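Local coordinates for protein trichothecene 3-O-acetyltransferase TRI101 (Fusarium sporotrichioides, PDB 2ZBA) that transfers an acetyl group from acetyl-CoA to the 3-hydroxyl of trichothecenes, a step in the biosynthesis of mycotoxins such as T-2 toxin, at residues D17-Q22 with P314-N319; L146-N151 with L159-Q164. One frame throughout, in Å; residues are numbered along the deposited sequence.

Contact 1 (D17-Q22 with P314-N319). With COA (coenzyme A), chain E.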
loop_
_atom_site.group_PDB
_atom_site.type_symbol
_atom_site.label_atom_id
_atom_site.label_comp_id
_atom_site.label_asym_id
_atom_site.label_seq_id
_atom_site.Cartn_x
_atom_site.Cartn_y
_atom_site.Cartn_z
ATOM N N ASP A 17 -6.334 -12.221 9.948
ATOM C CA ASP A 17 -5.872 -13.132 8.912
ATOM C C ASP A 17 -4.568 -13.774 9.400
ATOM O O ASP A 17 -3.678 -13.062 9.857
ATOM C CB ASP A 17 -5.606 -12.340 7.630
ATOM C CG ASP A 17 -6.876 -11.777 7.024
ATOM O OD1 ASP A 17 -7.586 -12.548 6.330
ATOM O OD2 ASP A 17 -7.154 -10.564 7.239
ATOM N N ILE A 18 -4.459 -15.104 9.347
ATOM C CA ILE A 18 -3.196 -15.744 9.781
ATOM C C ILE A 18 -1.994 -15.083 9.130
ATOM O O ILE A 18 -1.008 -14.843 9.791
ATOM C CB ILE A 18 -3.148 -17.320 9.639
ATOM C CG1 ILE A 18 -1.725 -17.847 9.845
ATOM C CG2 ILE A 18 -3.558 -17.773 8.266
ATOM C CD1 ILE A 18 -1.100 -17.527 11.232
ATOM N N ILE A 19 -2.102 -14.735 7.851
ATOM C CA ILE A 19 -1.024 -14.028 7.152
ATOM C C ILE A 19 -0.732 -12.617 7.718
ATOM O O ILE A 19 0.378 -12.104 7.589
ATOM C CB ILE A 19 -1.267 -14.046 5.604
ATOM C CG1 ILE A 19 -0.771 -15.383 5.046
ATOM C CG2 ILE A 19 -0.579 -12.903 4.923
ATOM C CD1 ILE A 19 -1.080 -15.633 3.589
ATOM N N GLY A 20 -1.714 -12.010 8.377
ATOM C CA GLY A 20 -1.531 -10.676 8.951
ATOM C C GLY A 20 -0.874 -10.705 10.317
ATOM O O GLY A 20 -0.616 -9.650 10.907
ATOM N N GLN A 21 -0.622 -11.915 10.828
ATOM C CA GLN A 21 -0.014 -12.095 12.143
ATOM C C GLN A 21 1.500 -11.963 12.126
ATOM O O GLN A 21 2.158 -12.386 13.072
ATOM C CB GLN A 21 -0.383 -13.453 12.746
ATOM C CG GLN A 21 -1.846 -13.781 12.752
ATOM C CD GLN A 21 -2.553 -13.434 14.027
ATOM O OE1 GLN A 21 -2.042 -12.710 14.868
ATOM N NE2 GLN A 21 -3.755 -13.930 14.162
ATOM N N GLN A 22 2.054 -11.391 11.058
ATOM C CA GLN A 22 3.494 -11.145 10.948
ATOM C C GLN A 22 3.870 -9.954 11.822
ATOM O O GLN A 22 3.259 -8.890 11.700
ATOM C CB GLN A 22 3.878 -10.817 9.499
ATOM C CG GLN A 22 3.619 -11.894 8.526
ATOM C CD GLN A 22 3.764 -11.444 7.092
ATOM O OE1 GLN A 22 4.656 -10.657 6.752
ATOM N NE2 GLN A 22 2.904 -11.966 6.227
ATOM N N PRO A 314 -12.226 -6.885 3.435
ATOM C CA PRO A 314 -11.521 -5.789 4.108
ATOM C C PRO A 314 -10.231 -6.163 4.858
ATOM O O PRO A 314 -9.570 -5.279 5.414
ATOM C CB PRO A 314 -12.570 -5.283 5.099
ATOM C CG PRO A 314 -13.389 -6.490 5.444
ATOM C CD PRO A 314 -13.303 -7.439 4.282
ATOM N N GLY A 315 -9.874 -7.451 4.856
ATOM C CA GLY A 315 -8.787 -7.947 5.669
ATOM C C GLY A 315 -7.432 -7.789 5.031
ATOM O O GLY A 315 -7.224 -6.910 4.191
ATOM N N LEU A 316 -6.489 -8.608 5.476
ATOM C CA LEU A 316 -5.170 -8.652 4.860
ATOM C C LEU A 316 -5.058 -9.962 4.084
ATOM O O LEU A 316 -5.014 -11.049 4.672
ATOM C CB LEU A 316 -4.027 -8.529 5.881
ATOM C CG LEU A 316 -2.701 -8.628 5.092
ATOM C CD1 LEU A 316 -1.789 -7.460 5.230
ATOM C CD2 LEU A 316 -1.971 -9.957 5.305
ATOM N N LEU A 317 -5.008 -9.825 2.764
ATOM C CA LEU A 317 -4.986 -10.941 1.859
ATOM C C LEU A 317 -4.080 -10.553 0.701
ATOM O O LEU A 317 -4.526 -10.172 -0.380
ATOM C CB LEU A 317 -6.418 -11.285 1.407
ATOM C CG LEU A 317 -6.554 -12.528 0.533
ATOM C CD1 LEU A 317 -5.572 -13.671 0.965
ATOM C CD2 LEU A 317 -7.980 -12.995 0.514
ATOM N N GLN A 318 -2.789 -10.651 0.967
ATOM C CA GLN A 318 -1.765 -10.125 0.100
ATOM C C GLN A 318 -0.628 -11.133 0.135
ATOM O O GLN A 318 -0.494 -11.881 1.113
ATOM C CB GLN A 318 -1.302 -8.791 0.685
ATOM C CG GLN A 318 -0.291 -8.010 -0.123
ATOM C CD GLN A 318 0.035 -6.672 0.524
ATOM O OE1 GLN A 318 -0.428 -5.624 0.059
ATOM N NE2 GLN A 318 0.800 -6.700 1.621
ATOM N N ASN A 319 0.153 -11.177 -0.940
ATOM C CA ASN A 319 1.444 -11.843 -0.939
ATOM C C ASN A 319 2.349 -11.004 -1.827
ATOM O O ASN A 319 1.973 -9.896 -2.220
ATOM C CB ASN A 319 1.292 -13.277 -1.476
ATOM C CG ASN A 319 2.377 -14.219 -0.972
ATOM O OD1 ASN A 319 3.450 -13.788 -0.548
ATOM N ND2 ASN A 319 2.100 -15.518 -1.031
HETATM N N1A COA E . -4.578 -10.353 -23.055
HETATM C C2A COA E . -4.121 -9.048 -23.153
HETATM N N3A COA E . -4.197 -8.214 -22.046
HETATM C C4A COA E . -4.711 -8.665 -20.866
HETATM C C5A COA E . -5.179 -9.974 -20.761
HETATM C C6A COA E . -5.111 -10.826 -21.871
HETATM N N6A COA E . -5.649 -12.048 -21.824
HETATM N N7A COA E . -5.633 -10.148 -19.498
HETATM C C8A COA E . -5.467 -8.989 -18.815
HETATM N N9A COA E . -4.892 -8.062 -19.645
HETATM C C1B COA E . -4.433 -6.704 -19.275
HETATM C C2B COA E . -5.603 -5.753 -19.046
HETATM O O2B COA E . -6.018 -5.156 -20.257
HETATM C C3B COA E . -5.014 -4.783 -18.038
HETATM O O3B COA E . -4.044 -4.034 -18.721
HETATM P P3B COA E . -3.865 -2.433 -18.661
HETATM O O7A COA E . -3.956 -2.015 -17.207
HETATM O O8A COA E . -4.975 -1.745 -19.408
HETATM O O9A COA E . -2.502 -2.194 -19.229
HETATM C C4B COA E . -4.189 -5.708 -17.168
HETATM O O4B COA E . -3.703 -6.707 -18.049
HETATM C C5B COA E . -4.919 -6.377 -16.014
HETATM O O5B COA E . -4.009 -7.337 -15.488
HETATM P P1A COA E . -3.910 -7.617 -13.904
HETATM O O1A COA E . -5.231 -8.053 -13.354
HETATM O O2A COA E . -2.770 -8.545 -13.556
HETATM O O3A COA E . -3.667 -6.172 -13.194
HETATM P P2A COA E . -2.316 -5.288 -13.215
HETATM O O4A COA E . -2.733 -3.865 -13.516
HETATM O O5A COA E . -1.216 -5.805 -14.109
HETATM O O6A COA E . -1.742 -5.359 -11.720
HETATM C CBP COA E . -0.743 -6.459 -9.826
HETATM C CCP COA E . -0.843 -6.393 -11.348
HETATM C CDP COA E . 0.198 -5.332 -9.400
HETATM C CEP COA E . -0.178 -7.834 -9.430
HETATM C CAP COA E . -2.140 -6.238 -9.240
HETATM O OAP COA E . -3.023 -7.266 -9.667
HETATM C C9P COA E . -2.200 -6.144 -7.732
HETATM O O9P COA E . -2.264 -7.317 -6.977
HETATM N N8P COA E . -2.247 -4.941 -7.157
HETATM C C7P COA E . -2.295 -4.803 -5.704
HETATM C C6P COA E . -0.911 -4.874 -5.056
HETATM C C5P COA E . -1.041 -4.694 -3.552
HETATM O O5P COA E . -1.505 -5.607 -2.826
HETATM N N4P COA E . -0.639 -3.535 -3.044
HETATM C C3P COA E . -1.302 -3.008 -1.854
HETATM C C2P COA E . -0.352 -2.843 -0.672
HETATM S S1P COA E . -1.125 -3.051 0.962
HETATM O O HOH W 1 -5.538 -13.574 4.487
#
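Gly-20 and Leu-316 bring the two segments closest, their CA atoms 5.8 Å apart, where the short 3-10 turn 18-20 lies against the loop that leads into edge strand 318-326. The turn is held by the backbone bond from Gly-20 N to Asp-17 O. A single direct hydrogen bond joins the segments: Leu-316 N donates to Asp-17 OD2 at 2.7 Å with an N-H...O angle of 164°, reaching the oxygen from above the carboxylate plane, 58° out of it. Asp-17 points toward this loop, and its OD1 is also hydrogen-bonded to Tyr-313 OH. A water reinforces the link, donating to Asp-17 OD1 at 2.9 Å and to Leu-316 O at 2.6 Å, so it bridges two acceptors.

The apolar part is small and tight. Ile-19 and Leu-316 cross at about a right angle, with Ile-19 CG2 pressed to 3.3 Å from Leu-316 CD2, closer than usual van der Waals contact. The same CD2 lies 3.7 Å from Gly-20 N.

In this BAHD acyltransferase the loop also abuts the family's HxxxD motif: Leu-316 packs on His-165, while Leu-317 N donates to Asp-169 OD2. Gln-318, a coenzyme A-binding residue, has an extended side chain, with CG anti to the backbone N (chi1 -176°), whose amide enters the pocket shared by coenzyme A and the trichothecene, CD lying 3.8 Å from the thiol sulphur S1P of coenzyme A. Behind it, the buried Gln-318 O has no hydrogen-bond partner and faces Ile-19 CG2 at 3.9 Å.

Contact 2 (L146-N151 with L159-Q164)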
loop_
_atom_site.group_PDB
_atom_site.type_symbol
_atom_site.label_atom_id
_atom_site.label_comp_id
_atom_site.label_asym_id
_atom_site.label_seq_id
_atom_site.Cartn_x
_atom_site.Cartn_y
_atom_site.Cartn_z
ATOM N N LEU A 146 -8.644 1.571 12.544
ATOM C CA LEU A 146 -8.823 2.644 11.577
ATOM C C LEU A 146 -8.830 3.983 12.310
ATOM O O LEU A 146 -9.489 4.128 13.339
ATOM C CB LEU A 146 -10.136 2.415 10.807
ATOM C CG LEU A 146 -10.379 3.106 9.453
ATOM C CD1 LEU A 146 -9.527 2.509 8.329
ATOM C CD2 LEU A 146 -11.871 3.023 9.070
ATOM N N LEU A 147 -8.065 4.947 11.806
ATOM C CA LEU A 147 -8.066 6.318 12.342
ATOM C C LEU A 147 -8.216 7.283 11.176
ATOM O O LEU A 147 -7.741 7.014 10.069
ATOM C CB LEU A 147 -6.761 6.651 13.091
ATOM C CG LEU A 147 -6.291 5.988 14.396
ATOM C CD1 LEU A 147 -5.446 4.764 14.099
ATOM C CD2 LEU A 147 -5.440 6.986 15.172
ATOM N N LEU A 148 -8.850 8.422 11.425
ATOM C CA LEU A 148 -9.025 9.423 10.375
ATOM C C LEU A 148 -8.530 10.775 10.856
ATOM O O LEU A 148 -8.684 11.128 12.028
ATOM C CB LEU A 148 -10.498 9.505 9.932
ATOM C CG LEU A 148 -11.092 8.285 9.208
ATOM C CD1 LEU A 148 -11.664 7.264 10.192
ATOM C CD2 LEU A 148 -12.154 8.666 8.195
ATOM N N GLN A 149 -7.894 11.513 9.956
ATOM C CA GLN A 149 -7.630 12.912 10.214
ATOM C C GLN A 149 -8.215 13.783 9.125
ATOM O O GLN A 149 -7.942 13.579 7.945
ATOM C CB GLN A 149 -6.139 13.169 10.342
ATOM C CG GLN A 149 -5.822 14.579 10.726
ATOM C CD GLN A 149 -4.617 14.626 11.587
ATOM O OE1 GLN A 149 -4.496 13.822 12.524
ATOM N NE2 GLN A 149 -3.697 15.533 11.286
ATOM N N LEU A 150 -9.011 14.761 9.541
ATOM C CA LEU A 150 -9.571 15.748 8.653
ATOM C C LEU A 150 -8.799 17.027 8.889
ATOM O O LEU A 150 -8.842 17.602 9.976
ATOM C CB LEU A 150 -11.052 15.921 8.969
ATOM C CG LEU A 150 -12.033 16.448 7.923
ATOM C CD1 LEU A 150 -11.977 15.655 6.602
ATOM C CD2 LEU A 150 -13.440 16.435 8.528
ATOM N N ASN A 151 -8.031 17.440 7.886
ATOM C CA ASN A 151 -7.193 18.630 7.998
ATOM C C ASN A 151 -7.850 19.780 7.243
ATOM O O ASN A 151 -8.301 19.590 6.111
ATOM C CB ASN A 151 -5.802 18.371 7.408
ATOM C CG ASN A 151 -5.069 17.237 8.095
ATOM O OD1 ASN A 151 -4.430 17.441 9.140
ATOM N ND2 ASN A 151 -5.139 16.029 7.500
ATOM N N LEU A 159 -8.146 14.835 3.763
ATOM C CA LEU A 159 -8.597 13.734 4.587
ATOM C C LEU A 159 -7.557 12.628 4.516
ATOM O O LEU A 159 -7.199 12.172 3.421
ATOM C CB LEU A 159 -9.941 13.211 4.108
ATOM C CG LEU A 159 -10.448 11.961 4.816
ATOM C CD1 LEU A 159 -10.732 12.233 6.293
ATOM C CD2 LEU A 159 -11.673 11.500 4.128
ATOM N N THR A 160 -7.065 12.219 5.683
ATOM C CA THR A 160 -6.072 11.155 5.768
ATOM C C THR A 160 -6.671 9.971 6.499
ATOM O O THR A 160 -7.275 10.146 7.557
ATOM C CB THR A 160 -4.835 11.632 6.498
ATOM O OG1 THR A 160 -4.282 12.753 5.797
ATOM C CG2 THR A 160 -3.802 10.513 6.577
ATOM N N VAL A 161 -6.544 8.776 5.917
ATOM C CA VAL A 161 -7.062 7.555 6.547
ATOM C C VAL A 161 -5.945 6.559 6.871
ATOM O O VAL A 161 -5.143 6.201 5.983
ATOM C CB VAL A 161 -8.154 6.878 5.705
ATOM C CG1 VAL A 161 -8.774 5.709 6.477
ATOM C CG2 VAL A 161 -9.231 7.893 5.307
ATOM N N ASN A 162 -5.909 6.123 8.140
ATOM C CA ASN A 162 -4.904 5.168 8.662
ATOM C C ASN A 162 -5.511 3.803 8.926
ATOM O O ASN A 162 -6.582 3.715 9.510
ATOM C CB ASN A 162 -4.298 5.671 9.990
ATOM C CG ASN A 162 -3.121 6.590 9.793
ATOM O OD1 ASN A 162 -3.186 7.569 9.033
ATOM N ND2 ASN A 162 -2.023 6.283 10.477
ATOM N N GLY A 163 -4.831 2.743 8.495
ATOM C CA GLY A 163 -5.304 1.376 8.732
ATOM C C GLY A 163 -4.167 0.519 9.279
ATOM O O GLY A 163 -3.095 0.498 8.707
ATOM N N GLN A 164 -4.398 -0.164 10.403
ATOM C CA GLN A 164 -3.418 -1.083 10.999
ATOM C C GLN A 164 -3.141 -2.227 10.014
ATOM O O GLN A 164 -4.058 -2.929 9.585
ATOM C CB GLN A 164 -3.941 -1.610 12.346
ATOM C CG GLN A 164 -2.851 -1.907 13.377
ATOM C CD GLN A 164 -1.818 -2.872 12.851
ATOM O OE1 GLN A 164 -0.628 -2.535 12.755
ATOM N NE2 GLN A 164 -2.272 -4.072 12.456
#
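Leu-147 and Asn-162 form one of two hydrogen-bonded pairs between 146-151 and 159-164, in the antiparallel beta hairpin of strands 146-153 and 156-164; Gln-149 and Thr-160 form the other. Each pair exchanges two backbone bonds. Those from Asn-162 N to Leu-147 O and from Thr-160 N to Gln-149 O are both 2.8 Å and nearly straight. Leu-147 N reaches Asn-162 O at 3.0 Å, tilted 24° from the carbonyl plane, and that oxygen also receives a CA-H contact from Leu-146 CA at 3.2 Å. The outward backbone of Leu-148 and Leu-150 is bonded to strand 92-97.

Polar side chains line the face of Gln-149, Thr-160 and Asn-162, and most find partners off the hairpin. Val-125 O is bonded by both Thr-160 OG1 and Asn-151 ND2, Thr-160 OG1 also pairs with Ser-33 OG, and Asn-162 ND2 donates to Arg-128 O. Asn-151 ND2 also bonds Ile-158 O, close to the turn of the hairpin. Within one strand, Gln-149 NE2 donates to Asn-151 OD1 at 3.0 Å.

The other face is apolar and partly covered by helix 44-61. There Val-161 lies side by side with its cross-strand partner Leu-148, CG2 4.2 Å from Leu-148 CD2, and its CG1 is 3.8 Å from Leu-146 CD1.

How the contacts relate
Along the chain the order is 17-22, 146-151, 159-164 and 314-319, so the hairpin of contact 2 falls between the two halves of contact 1. Their centres are 20 Å apart; the nearest atoms come to about 6 Å without touching. They share no sheet: contact 2 lies within the five-stranded mixed sheet, whereas 314-319 leads into the edge strand of the seven-stranded one. The HxxxD motif connects them, since it begins directly after strand 156-164 and lies against the loop of contact 1. This matches the two-part BAHD fold, with coenzyme A and the trichothecene held close to this junction.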